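Local structure of D-alanyl-D-alanine carboxypeptidase (Enterococcus faecalis V583, 5ZHF) at residues I92-Y97 with D147-G152; Q78-A83 with F171-R176; W41-V46 with E213-T218. The protein cleaves the C-terminal D-alanine from peptidoglycan-derived pentapeptides as a zinc-dependent carboxypeptidase linked to vancomycin resistance. One frame throughout, in Å; residues are numbered along the deposited sequence.

Interaction 1. Residues I92-Y97 with D147-G152; sequences IVASGY and DINADG. With ZN (zinc ion), chain C.
The carboxylate of Asp-147 uses its two oxygens differently: OD1 binds the zinc ion at 2.0 Å, while OD2 makes a salt bridge with Arg-98 and packs 3.6 Å from Ser-95 CB. With chi1 at -63°, CG stands beside the backbone N of Asp-147 and anti to its carbonyl carbon. The NE of Arg-98 bonds to Ser-95 OG; a single guanidinium therefore holds both side chains and probably helps fix the rotation of the carboxylate. His-140, His-193 and a water complete the metal site.

Behind the carboxylate, the backbone of the same residue pairs with the neighbouring strand. Asp-147 N meets Ser-95 O at 2.8 Å, with an N-H...O angle of 166°. On the other side of the residue, Asp-147 O receives Ala-94 N at 2.8 Å, while Ser-95 N adds a weak bond to the same oxygen. Two successive residues thus face Asp-147, which is a classic beta bulge. It interrupts strand 91-95, an edge strand of the four-stranded antiparallel sheet within this M15 peptidase chain, directly beside the metal ligand.

Before the bulge the ladder is regular. Ile-92 and Asn-149 form a hydrogen-bonded pair, Ile-92 N to Asn-149 O at 2.8 Å and Asn-149 N to Ile-92 O at 3.0 Å. Ile-92 O also takes a CA-H contact from Ile-148. Val-93 and Ile-148 form the neighbouring non-hydrogen-bonded pair, and Ile-148 continues onto Val-160 and Leu-164 of helix 157-167. On the Ile-92 face, CG2 of Ile-92 touches CB of Asp-151 at 3.9 Å, the two side chains crossing at about a right angle.

Interaction 2. Residues Q78-A83 with F171-R176; sequences QDLFDA and FGFIRR
Phe-171 lays its ring against helix 74-86 and meets Asp-79, Leu-80 and Ala-83 in turn. At the root of the side chain, CB of Phe-171 lies 4.0 Å from Leu-80 CB, and a chi1 of -50° brings CG against both CA and CB of Leu-80. Further out, CD1 reaches Asp-79 CB at 3.7 Å, while CD2, across the ring, lies near the CA, CB and CG of Leu-80. CE1 then passes 3.6 Å from the backbone O of Asp-79, and CZ, the tip, comes to 3.4 Å from Ala-83 CB. Between these contacts one ring face rests on the helix backbone: Leu-80 CA sits 3.8 Å from the ring centroid and only 11° off the normal, a CH-pi contact. Leu-80 continues inward, where its CD1 meets Phe-173 CD1 at 4.0 Å; Phe-173 in turn packs edge-to-face with Tyr-196. Trp-163 of helix 157-167 also touches Phe-171, Leu-80 and Ala-83. The contact is apolar packing of helix 74-86 mainly on the 3-10 turn ahead of strand 173-175, with Leu-80 alone reaching Phe-173 on that edge strand of the peptidase's antiparallel sheet.

Interaction 3. Residues W41-V46 with E213-T218; sequences WSLILV and EEYLNT
Leu-216 reaches from the C-terminal helix 212-218 to Leu-43 and Leu-45 of the N-terminal loop, so that the two ends of the modelled chain pack together at the surface of the domain. The methyl CD1 of Leu-216 is the main point of contact. It lies 3.7 Å from the backbone O of Leu-43 and equally 3.7 Å from CB of Leu-45, and CG and both methyls of Leu-45 also pack against it. The Leu-45 and Leu-216 side chains lie antiparallel, running past one another. With chi1 at -175°, CG of Leu-45 is anti to its backbone N and turned toward Leu-216 CD1.

Two further contacts flank the leucines. CD2 of Leu-43 approaches CE2 of Tyr-215 at 4.1 Å, the side chains crossing at about a right angle, and CD1 of Leu-45 lies 3.9 Å from OE2 of Glu-213, again with side chains nearly perpendicular. A bend at chi2 (85°) brings Glu-213 CD towards Leu-45 CD1.

A second shell positions these groups. Glu-213 OE2 is held by a salt bridge to Arg-176 and a hydrogen bond from Asn-47, which probably offsets the charge of the carboxylate beside Leu-45. Leu-43 and Tyr-215 both rest on Ala-201 of helix 199-208. Arg-195 ties the loop to strand 193-196, its NH2 bonding to the backbone O of Ser-42 and of Ile-44, and Ser-42 OG hydrogen-bonds to Val-197 O just beyond that strand.

At the far end of the helix, Glu-214 O accepts two donors from Thr-218 on opposite faces of its carbonyl plane: the backbone N at 2.8 Å and the hydroxyl OG1 at 3.0 Å.

From the N terminus, residues 41-46 open the outermost loop, which closes only when 213-218 returns to them in interaction 3. Inside it, helix 74-86 starts the loop closed by interaction 2 at 171-176. Strand 91-95 follows that helix and, in interaction 1, pairs with 147-152, closing the innermost loop. The three contacts are therefore nested and none cross. Interactions 1 and 2 touch through Phe-81, whose CZ lies 3.6 Å from Val-93 CG2, joining helix to sheet. Arg-176 connects interactions 2 and 3 through its salt bridge to Glu-213. Interactions 1 and 3 sit on opposite sides of the chain's centre, their nearest atoms about 11 Å apart.

Interaction 1. Residues I92-Y97 with D147-G152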
loop_
_atom_site.group_PDB
_atom_site.type_symbol
_atom_site.label_atom_id
_atom_site.label_comp_id
_atom_site.label_asym_id
_atom_site.label_seq_id
_atom_site.Cartn_x
_atom_site.Cartn_y
_atom_site.Cartn_z
ATOM N N ILE A 92 -12.282 -4.751 -2.928
ATOM C CA ILE A 92 -11.555 -5.945 -3.351
ATOM C C ILE A 92 -10.072 -5.688 -3.128
ATOM O O ILE A 92 -9.624 -4.530 -3.157
ATOM C CB ILE A 92 -11.781 -6.284 -4.853
ATOM C CG1 ILE A 92 -11.267 -5.149 -5.756
ATOM C CG2 ILE A 92 -13.265 -6.541 -5.145
ATOM C CD1 ILE A 92 -11.233 -5.519 -7.242
ATOM N N VAL A 93 -9.316 -6.762 -2.970
ATOM C CA VAL A 93 -7.857 -6.668 -2.911
ATOM C C VAL A 93 -7.349 -6.823 -4.336
ATOM O O VAL A 93 -7.286 -7.934 -4.880
ATOM C CB VAL A 93 -7.228 -7.717 -1.989
ATOM C CG1 VAL A 93 -5.693 -7.587 -2.010
ATOM C CG2 VAL A 93 -7.774 -7.608 -0.563
ATOM N N ALA A 94 -7.021 -5.702 -4.949
ATOM C CA ALA A 94 -6.498 -5.734 -6.310
ATOM C C ALA A 94 -5.068 -6.308 -6.352
ATOM O O ALA A 94 -4.679 -6.963 -7.311
ATOM C CB ALA A 94 -6.570 -4.342 -6.922
ATOM N N SER A 95 -4.275 -6.070 -5.299
ATOM C CA SER A 95 -2.901 -6.528 -5.286
ATOM C C SER A 95 -2.400 -6.596 -3.858
ATOM O O SER A 95 -2.497 -5.604 -3.113
ATOM C CB SER A 95 -1.996 -5.567 -6.069
ATOM O OG SER A 95 -0.640 -6.009 -6.033
ATOM N N GLY A 96 -1.860 -7.747 -3.484
ATOM C CA GLY A 96 -1.246 -7.935 -2.159
ATOM C C GLY A 96 0.263 -8.135 -2.326
ATOM O O GLY A 96 0.985 -7.264 -2.827
ATOM N N TYR A 97 0.718 -9.310 -1.933
ATOM C CA TYR A 97 2.114 -9.672 -2.029
ATOM C C TYR A 97 2.551 -9.716 -3.476
ATOM O O TYR A 97 1.805 -10.205 -4.344
ATOM C CB TYR A 97 2.351 -11.053 -1.386
ATOM C CG TYR A 97 3.766 -11.504 -1.521
ATOM C CD1 TYR A 97 4.758 -11.004 -0.672
ATOM C CD2 TYR A 97 4.133 -12.398 -2.503
ATOM C CE1 TYR A 97 6.073 -11.407 -0.812
ATOM C CE2 TYR A 97 5.448 -12.803 -2.644
ATOM C CZ TYR A 97 6.411 -12.292 -1.786
ATOM O OH TYR A 97 7.749 -12.672 -1.912
ATOM N N ASP A 147 -3.385 -3.131 -2.257
ATOM C CA ASP A 147 -4.103 -2.139 -3.048
ATOM C C ASP A 147 -5.540 -2.542 -3.030
ATOM O O ASP A 147 -5.869 -3.661 -3.408
ATOM C CB ASP A 147 -3.585 -2.066 -4.476
ATOM C CG ASP A 147 -2.147 -1.629 -4.552
ATOM O OD1 ASP A 147 -1.676 -0.848 -3.687
ATOM O OD2 ASP A 147 -1.498 -2.025 -5.522
ATOM N N ILE A 148 -6.387 -1.661 -2.525
ATOM C CA ILE A 148 -7.775 -1.965 -2.313
ATOM C C ILE A 148 -8.539 -1.117 -3.315
ATOM O O ILE A 148 -8.389 0.099 -3.318
ATOM C CB ILE A 148 -8.229 -1.661 -0.874
ATOM C CG1 ILE A 148 -7.442 -2.540 0.120
ATOM C CG2 ILE A 148 -9.741 -1.913 -0.762
ATOM C CD1 ILE A 148 -7.626 -2.115 1.580
ATOM N N ASN A 149 -9.325 -1.765 -4.167
ATOM C CA ASN A 149 -10.188 -1.052 -5.110
ATOM C C ASN A 149 -11.631 -1.360 -4.806
ATOM O O ASN A 149 -11.957 -2.166 -3.932
ATOM C CB ASN A 149 -9.834 -1.466 -6.540
ATOM C CG ASN A 149 -8.557 -0.825 -7.037
ATOM O OD1 ASN A 149 -8.128 0.235 -6.557
ATOM N ND2 ASN A 149 -7.963 -1.446 -8.045
ATOM N N ALA A 150 -12.524 -0.726 -5.554
ATOM C CA ALA A 150 -13.944 -1.040 -5.461
ATOM C C ALA A 150 -14.331 -2.235 -6.314
ATOM O O ALA A 150 -13.671 -2.514 -7.331
ATOM C CB ALA A 150 -14.754 0.167 -5.869
ATOM N N ASP A 151 -15.386 -2.944 -5.918
ATOM C CA ASP A 151 -15.882 -4.050 -6.719
ATOM C C ASP A 151 -16.488 -3.556 -8.055
ATOM O O ASP A 151 -16.616 -4.351 -8.964
ATOM C CB ASP A 151 -16.805 -5.002 -5.955
ATOM C CG ASP A 151 -18.220 -4.493 -5.778
ATOM O OD1 ASP A 151 -18.525 -3.303 -6.029
ATOM O OD2 ASP A 151 -19.008 -5.341 -5.334
ATOM N N GLY A 152 -16.819 -2.269 -8.143
ATOM C CA GLY A 152 -17.279 -1.631 -9.388
ATOM C C GLY A 152 -18.788 -1.617 -9.483
ATOM O O GLY A 152 -19.398 -0.548 -9.719
HETATM ZN ZN ZN C . 0.275 -0.482 -3.762
HETATM O O HOH W 1 0.581 0.980 -5.401
#

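Interaction 2. Residues Q78-A83 with F171-R176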
loop_
_atom_site.group_PDB
_atom_site.type_symbol
_atom_site.label_atom_id
_atom_site.label_comp_id
_atom_site.label_asym_id
_atom_site.label_seq_id
_atom_site.Cartn_x
_atom_site.Cartn_y
_atom_site.Cartn_z
ATOM N N GLN A 78 -9.678 -8.961 7.195
ATOM C CA GLN A 78 -11.045 -9.502 7.191
ATOM C C GLN A 78 -11.985 -8.601 7.969
ATOM O O GLN A 78 -13.082 -8.287 7.499
ATOM C CB GLN A 78 -11.076 -10.936 7.743
ATOM C CG GLN A 78 -12.439 -11.613 7.592
ATOM C CD GLN A 78 -12.848 -11.849 6.137
ATOM O OE1 GLN A 78 -12.120 -12.484 5.365
ATOM N NE2 GLN A 78 -14.021 -11.318 5.748
ATOM N N ASP A 79 -11.559 -8.152 9.155
ATOM C CA ASP A 79 -12.388 -7.220 9.927
ATOM C C ASP A 79 -12.663 -5.926 9.172
ATOM O O ASP A 79 -13.785 -5.391 9.218
ATOM C CB ASP A 79 -11.747 -6.870 11.258
ATOM C CG ASP A 79 -11.737 -8.024 12.243
ATOM O OD1 ASP A 79 -12.434 -9.041 12.060
ATOM O OD2 ASP A 79 -10.991 -7.885 13.229
ATOM N N LEU A 80 -11.649 -5.420 8.478
ATOM C CA LEU A 80 -11.782 -4.211 7.687
ATOM C C LEU A 80 -12.845 -4.409 6.572
ATOM O O LEU A 80 -13.736 -3.572 6.402
ATOM C CB LEU A 80 -10.452 -3.798 7.096
ATOM C CG LEU A 80 -10.497 -2.501 6.290
ATOM C CD1 LEU A 80 -9.227 -1.697 6.423
ATOM C CD2 LEU A 80 -10.798 -2.737 4.815
ATOM N N PHE A 81 -12.713 -5.508 5.845
ATOM C CA PHE A 81 -13.647 -5.796 4.747
ATOM C C PHE A 81 -15.069 -6.021 5.257
ATOM O O PHE A 81 -16.042 -5.482 4.681
ATOM C CB PHE A 81 -13.161 -6.964 3.876
ATOM C CG PHE A 81 -12.251 -6.539 2.754
ATOM C CD1 PHE A 81 -11.162 -5.735 2.987
ATOM C CD2 PHE A 81 -12.490 -6.950 1.455
ATOM C CE1 PHE A 81 -10.317 -5.332 1.967
ATOM C CE2 PHE A 81 -11.641 -6.565 0.429
ATOM C CZ PHE A 81 -10.575 -5.741 0.669
ATOM N N ASP A 82 -15.186 -6.760 6.360
ATOM C CA ASP A 82 -16.481 -6.960 7.000
ATOM C C ASP A 82 -17.153 -5.637 7.377
ATOM O O ASP A 82 -18.356 -5.468 7.150
ATOM C CB ASP A 82 -16.342 -7.821 8.260
ATOM C CG ASP A 82 -16.063 -9.286 7.971
ATOM O OD1 ASP A 82 -16.117 -9.736 6.815
ATOM O OD2 ASP A 82 -15.801 -10.008 8.958
ATOM N N ALA A 83 -16.375 -4.698 7.938
ATOM C CA ALA A 83 -16.887 -3.388 8.353
ATOM C C ALA A 83 -17.293 -2.529 7.168
ATOM O O ALA A 83 -18.333 -1.853 7.210
ATOM C CB ALA A 83 -15.838 -2.635 9.185
ATOM N N PHE A 171 -8.557 -0.718 12.046
ATOM C CA PHE A 171 -8.162 -2.098 11.769
ATOM C C PHE A 171 -6.667 -2.254 11.561
ATOM O O PHE A 171 -6.199 -3.329 11.181
ATOM C CB PHE A 171 -8.936 -2.603 10.553
ATOM C CG PHE A 171 -10.391 -2.353 10.681
ATOM C CD1 PHE A 171 -11.184 -3.213 11.415
ATOM C CD2 PHE A 171 -10.960 -1.216 10.132
ATOM C CE1 PHE A 171 -12.545 -2.952 11.597
ATOM C CE2 PHE A 171 -12.312 -0.957 10.307
ATOM C CZ PHE A 171 -13.104 -1.838 11.023
ATOM N N GLY A 172 -5.912 -1.198 11.865
ATOM C CA GLY A 172 -4.467 -1.255 11.822
ATOM C C GLY A 172 -3.834 -0.887 10.491
ATOM O O GLY A 172 -2.654 -1.112 10.303
ATOM N N PHE A 173 -4.615 -0.360 9.541
ATOM C CA PHE A 173 -4.076 0.005 8.244
ATOM C C PHE A 173 -4.046 1.525 8.063
ATOM O O PHE A 173 -4.963 2.227 8.490
ATOM C CB PHE A 173 -4.938 -0.592 7.113
ATOM C CG PHE A 173 -4.881 -2.075 7.016
ATOM C CD1 PHE A 173 -5.685 -2.865 7.817
ATOM C CD2 PHE A 173 -4.040 -2.701 6.094
ATOM C CE1 PHE A 173 -5.642 -4.244 7.703
ATOM C CE2 PHE A 173 -3.983 -4.084 5.979
ATOM C CZ PHE A 173 -4.798 -4.850 6.788
ATOM N N ILE A 174 -3.008 2.018 7.406
ATOM C CA ILE A 174 -2.879 3.435 7.081
ATOM C C ILE A 174 -2.879 3.683 5.579
ATOM O O ILE A 174 -2.414 2.840 4.773
ATOM C CB ILE A 174 -1.622 4.080 7.719
ATOM C CG1 ILE A 174 -0.323 3.397 7.234
ATOM C CG2 ILE A 174 -1.729 3.992 9.226
ATOM C CD1 ILE A 174 0.960 3.985 7.815
ATOM N N ARG A 175 -3.409 4.860 5.222
ATOM C CA ARG A 175 -3.304 5.398 3.879
ATOM C C ARG A 175 -1.852 5.824 3.727
ATOM O O ARG A 175 -1.434 6.882 4.219
ATOM C CB ARG A 175 -4.270 6.574 3.696
ATOM C CG ARG A 175 -4.307 7.114 2.286
ATOM C CD ARG A 175 -5.191 8.334 2.216
ATOM N NE ARG A 175 -5.242 8.893 0.865
ATOM C CZ ARG A 175 -6.135 9.804 0.465
ATOM N NH1 ARG A 175 -7.083 10.242 1.288
ATOM N NH2 ARG A 175 -6.103 10.251 -0.779
ATOM N N ARG A 176 -1.073 4.949 3.110
ATOM C CA ARG A 176 0.380 5.022 3.206
ATOM C C ARG A 176 0.985 6.236 2.517
ATOM O O ARG A 176 2.029 6.744 2.960
ATOM C CB ARG A 176 0.976 3.778 2.585
ATOM C CG ARG A 176 2.482 3.672 2.648
ATOM C CD ARG A 176 2.973 3.658 4.067
ATOM N NE ARG A 176 4.420 3.531 4.125
ATOM C CZ ARG A 176 5.292 4.541 4.066
ATOM N NH1 ARG A 176 4.889 5.798 3.847
ATOM N NH2 ARG A 176 6.591 4.279 4.192
#

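Interaction 3. Residues W41-V46 with E213-T218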
loop_
_atom_site.group_PDB
_atom_site.type_symbol
_atom_site.label_atom_id
_atom_site.label_comp_id
_atom_site.label_asym_id
_atom_site.label_seq_id
_atom_site.Cartn_x
_atom_site.Cartn_y
_atom_site.Cartn_z
ATOM N N TRP A 41 7.717 -5.560 14.593
ATOM C CA TRP A 41 7.638 -6.201 13.282
ATOM C C TRP A 41 6.739 -5.433 12.303
ATOM O O TRP A 41 7.092 -5.314 11.148
ATOM C CB TRP A 41 7.137 -7.655 13.401
ATOM C CG TRP A 41 5.719 -7.744 13.801
ATOM C CD1 TRP A 41 5.222 -7.678 15.053
ATOM C CD2 TRP A 41 4.592 -7.878 12.929
ATOM N NE1 TRP A 41 3.865 -7.749 15.037
ATOM C CE2 TRP A 41 3.443 -7.867 13.739
ATOM C CE3 TRP A 41 4.448 -7.986 11.549
ATOM C CZ2 TRP A 41 2.151 -7.996 13.220
ATOM C CZ3 TRP A 41 3.155 -8.110 11.034
ATOM C CH2 TRP A 41 2.039 -8.094 11.861
ATOM N N SER A 42 5.652 -4.865 12.801
ATOM C CA SER A 42 4.626 -4.251 11.919
ATOM C C SER A 42 5.004 -2.826 11.536
ATOM O O SER A 42 4.320 -2.186 10.727
ATOM C CB SER A 42 3.248 -4.295 12.564
ATOM O OG SER A 42 3.157 -3.528 13.758
ATOM N N LEU A 43 6.085 -2.322 12.124
ATOM C CA LEU A 43 6.531 -0.955 11.869
ATOM C C LEU A 43 7.750 -0.893 10.951
ATOM O O LEU A 43 8.339 0.188 10.783
ATOM C CB LEU A 43 6.834 -0.246 13.193
ATOM C CG LEU A 43 5.642 0.219 14.004
ATOM C CD1 LEU A 43 6.156 0.868 15.289
ATOM C CD2 LEU A 43 4.779 1.195 13.217
ATOM N N ILE A 44 8.117 -2.013 10.328
ATOM C CA ILE A 44 9.214 -2.044 9.394
ATOM C C ILE A 44 9.060 -0.994 8.274
ATOM O O ILE A 44 7.981 -0.842 7.703
ATOM C CB ILE A 44 9.465 -3.460 8.820
ATOM C CG1 ILE A 44 10.776 -3.472 8.024
ATOM C CG2 ILE A 44 8.280 -3.961 7.997
ATOM C CD1 ILE A 44 11.229 -4.860 7.595
ATOM N N LEU A 45 10.116 -0.220 8.050
ATOM C CA LEU A 45 10.120 0.813 7.037
ATOM C C LEU A 45 10.715 0.298 5.740
ATOM O O LEU A 45 11.880 -0.119 5.698
ATOM C CB LEU A 45 10.888 2.033 7.550
ATOM C CG LEU A 45 10.879 3.260 6.629
ATOM C CD1 LEU A 45 9.453 3.706 6.316
ATOM C CD2 LEU A 45 11.661 4.413 7.249
ATOM N N VAL A 46 9.909 0.317 4.662
ATOM C CA VAL A 46 10.371 -0.032 3.322
ATOM C C VAL A 46 10.051 1.132 2.391
ATOM O O VAL A 46 8.897 1.530 2.245
ATOM C CB VAL A 46 9.748 -1.345 2.785
ATOM C CG1 VAL A 46 10.137 -1.595 1.334
ATOM C CG2 VAL A 46 10.205 -2.502 3.661
ATOM N N GLU A 213 6.979 7.573 7.732
ATOM C CA GLU A 213 8.326 8.098 7.926
ATOM C C GLU A 213 8.403 9.108 9.079
ATOM O O GLU A 213 9.333 9.042 9.896
ATOM C CB GLU A 213 8.847 8.735 6.646
ATOM C CG GLU A 213 9.260 7.762 5.568
ATOM C CD GLU A 213 8.127 7.273 4.664
ATOM O OE1 GLU A 213 6.927 7.645 4.875
ATOM O OE2 GLU A 213 8.446 6.495 3.745
ATOM N N GLU A 214 7.438 10.029 9.127
ATOM C CA GLU A 214 7.341 11.044 10.200
ATOM C C GLU A 214 7.113 10.400 11.547
ATOM O O GLU A 214 7.759 10.773 12.540
ATOM C CB GLU A 214 6.180 12.007 9.939
ATOM C CG GLU A 214 6.391 12.960 8.796
ATOM C CD GLU A 214 5.160 13.818 8.540
ATOM O OE1 GLU A 214 4.084 13.252 8.276
ATOM O OE2 GLU A 214 5.256 15.060 8.613
ATOM N N TYR A 215 6.193 9.428 11.582
ATOM C CA TYR A 215 5.885 8.716 12.813
ATOM C C TYR A 215 7.132 8.049 13.387
ATOM O O TYR A 215 7.423 8.172 14.591
ATOM C CB TYR A 215 4.806 7.661 12.563
ATOM C CG TYR A 215 4.416 6.885 13.791
ATOM C CD1 TYR A 215 3.652 7.478 14.790
ATOM C CD2 TYR A 215 4.813 5.563 13.961
ATOM C CE1 TYR A 215 3.278 6.772 15.906
ATOM C CE2 TYR A 215 4.455 4.855 15.090
ATOM C CZ TYR A 215 3.675 5.464 16.045
ATOM O OH TYR A 215 3.287 4.790 17.164
ATOM N N LEU A 216 7.847 7.335 12.531
ATOM C CA LEU A 216 9.052 6.625 12.943
ATOM C C LEU A 216 10.149 7.591 13.367
ATOM O O LEU A 216 10.811 7.344 14.364
ATOM C CB LEU A 216 9.562 5.692 11.852
ATOM C CG LEU A 216 8.596 4.541 11.541
ATOM C CD1 LEU A 216 9.087 3.757 10.338
ATOM C CD2 LEU A 216 8.355 3.646 12.758
ATOM N N ASN A 217 10.319 8.682 12.618
ATOM C CA ASN A 217 11.313 9.713 12.960
ATOM C C ASN A 217 11.004 10.311 14.336
ATOM O O ASN A 217 11.902 10.422 15.176
ATOM C CB ASN A 217 11.373 10.797 11.871
ATOM C CG ASN A 217 12.420 11.870 12.158
ATOM O OD1 ASN A 217 13.621 11.606 12.111
ATOM N ND2 ASN A 217 11.966 13.082 12.453
ATOM N N THR A 218 9.741 10.653 14.582
ATOM C CA THR A 218 9.315 11.246 15.861
ATOM C C THR A 218 9.491 10.309 17.052
ATOM O O THR A 218 9.742 10.780 18.153
ATOM C CB THR A 218 7.863 11.768 15.797
ATOM O OG1 THR A 218 7.775 12.769 14.779
ATOM C CG2 THR A 218 7.414 12.385 17.132
#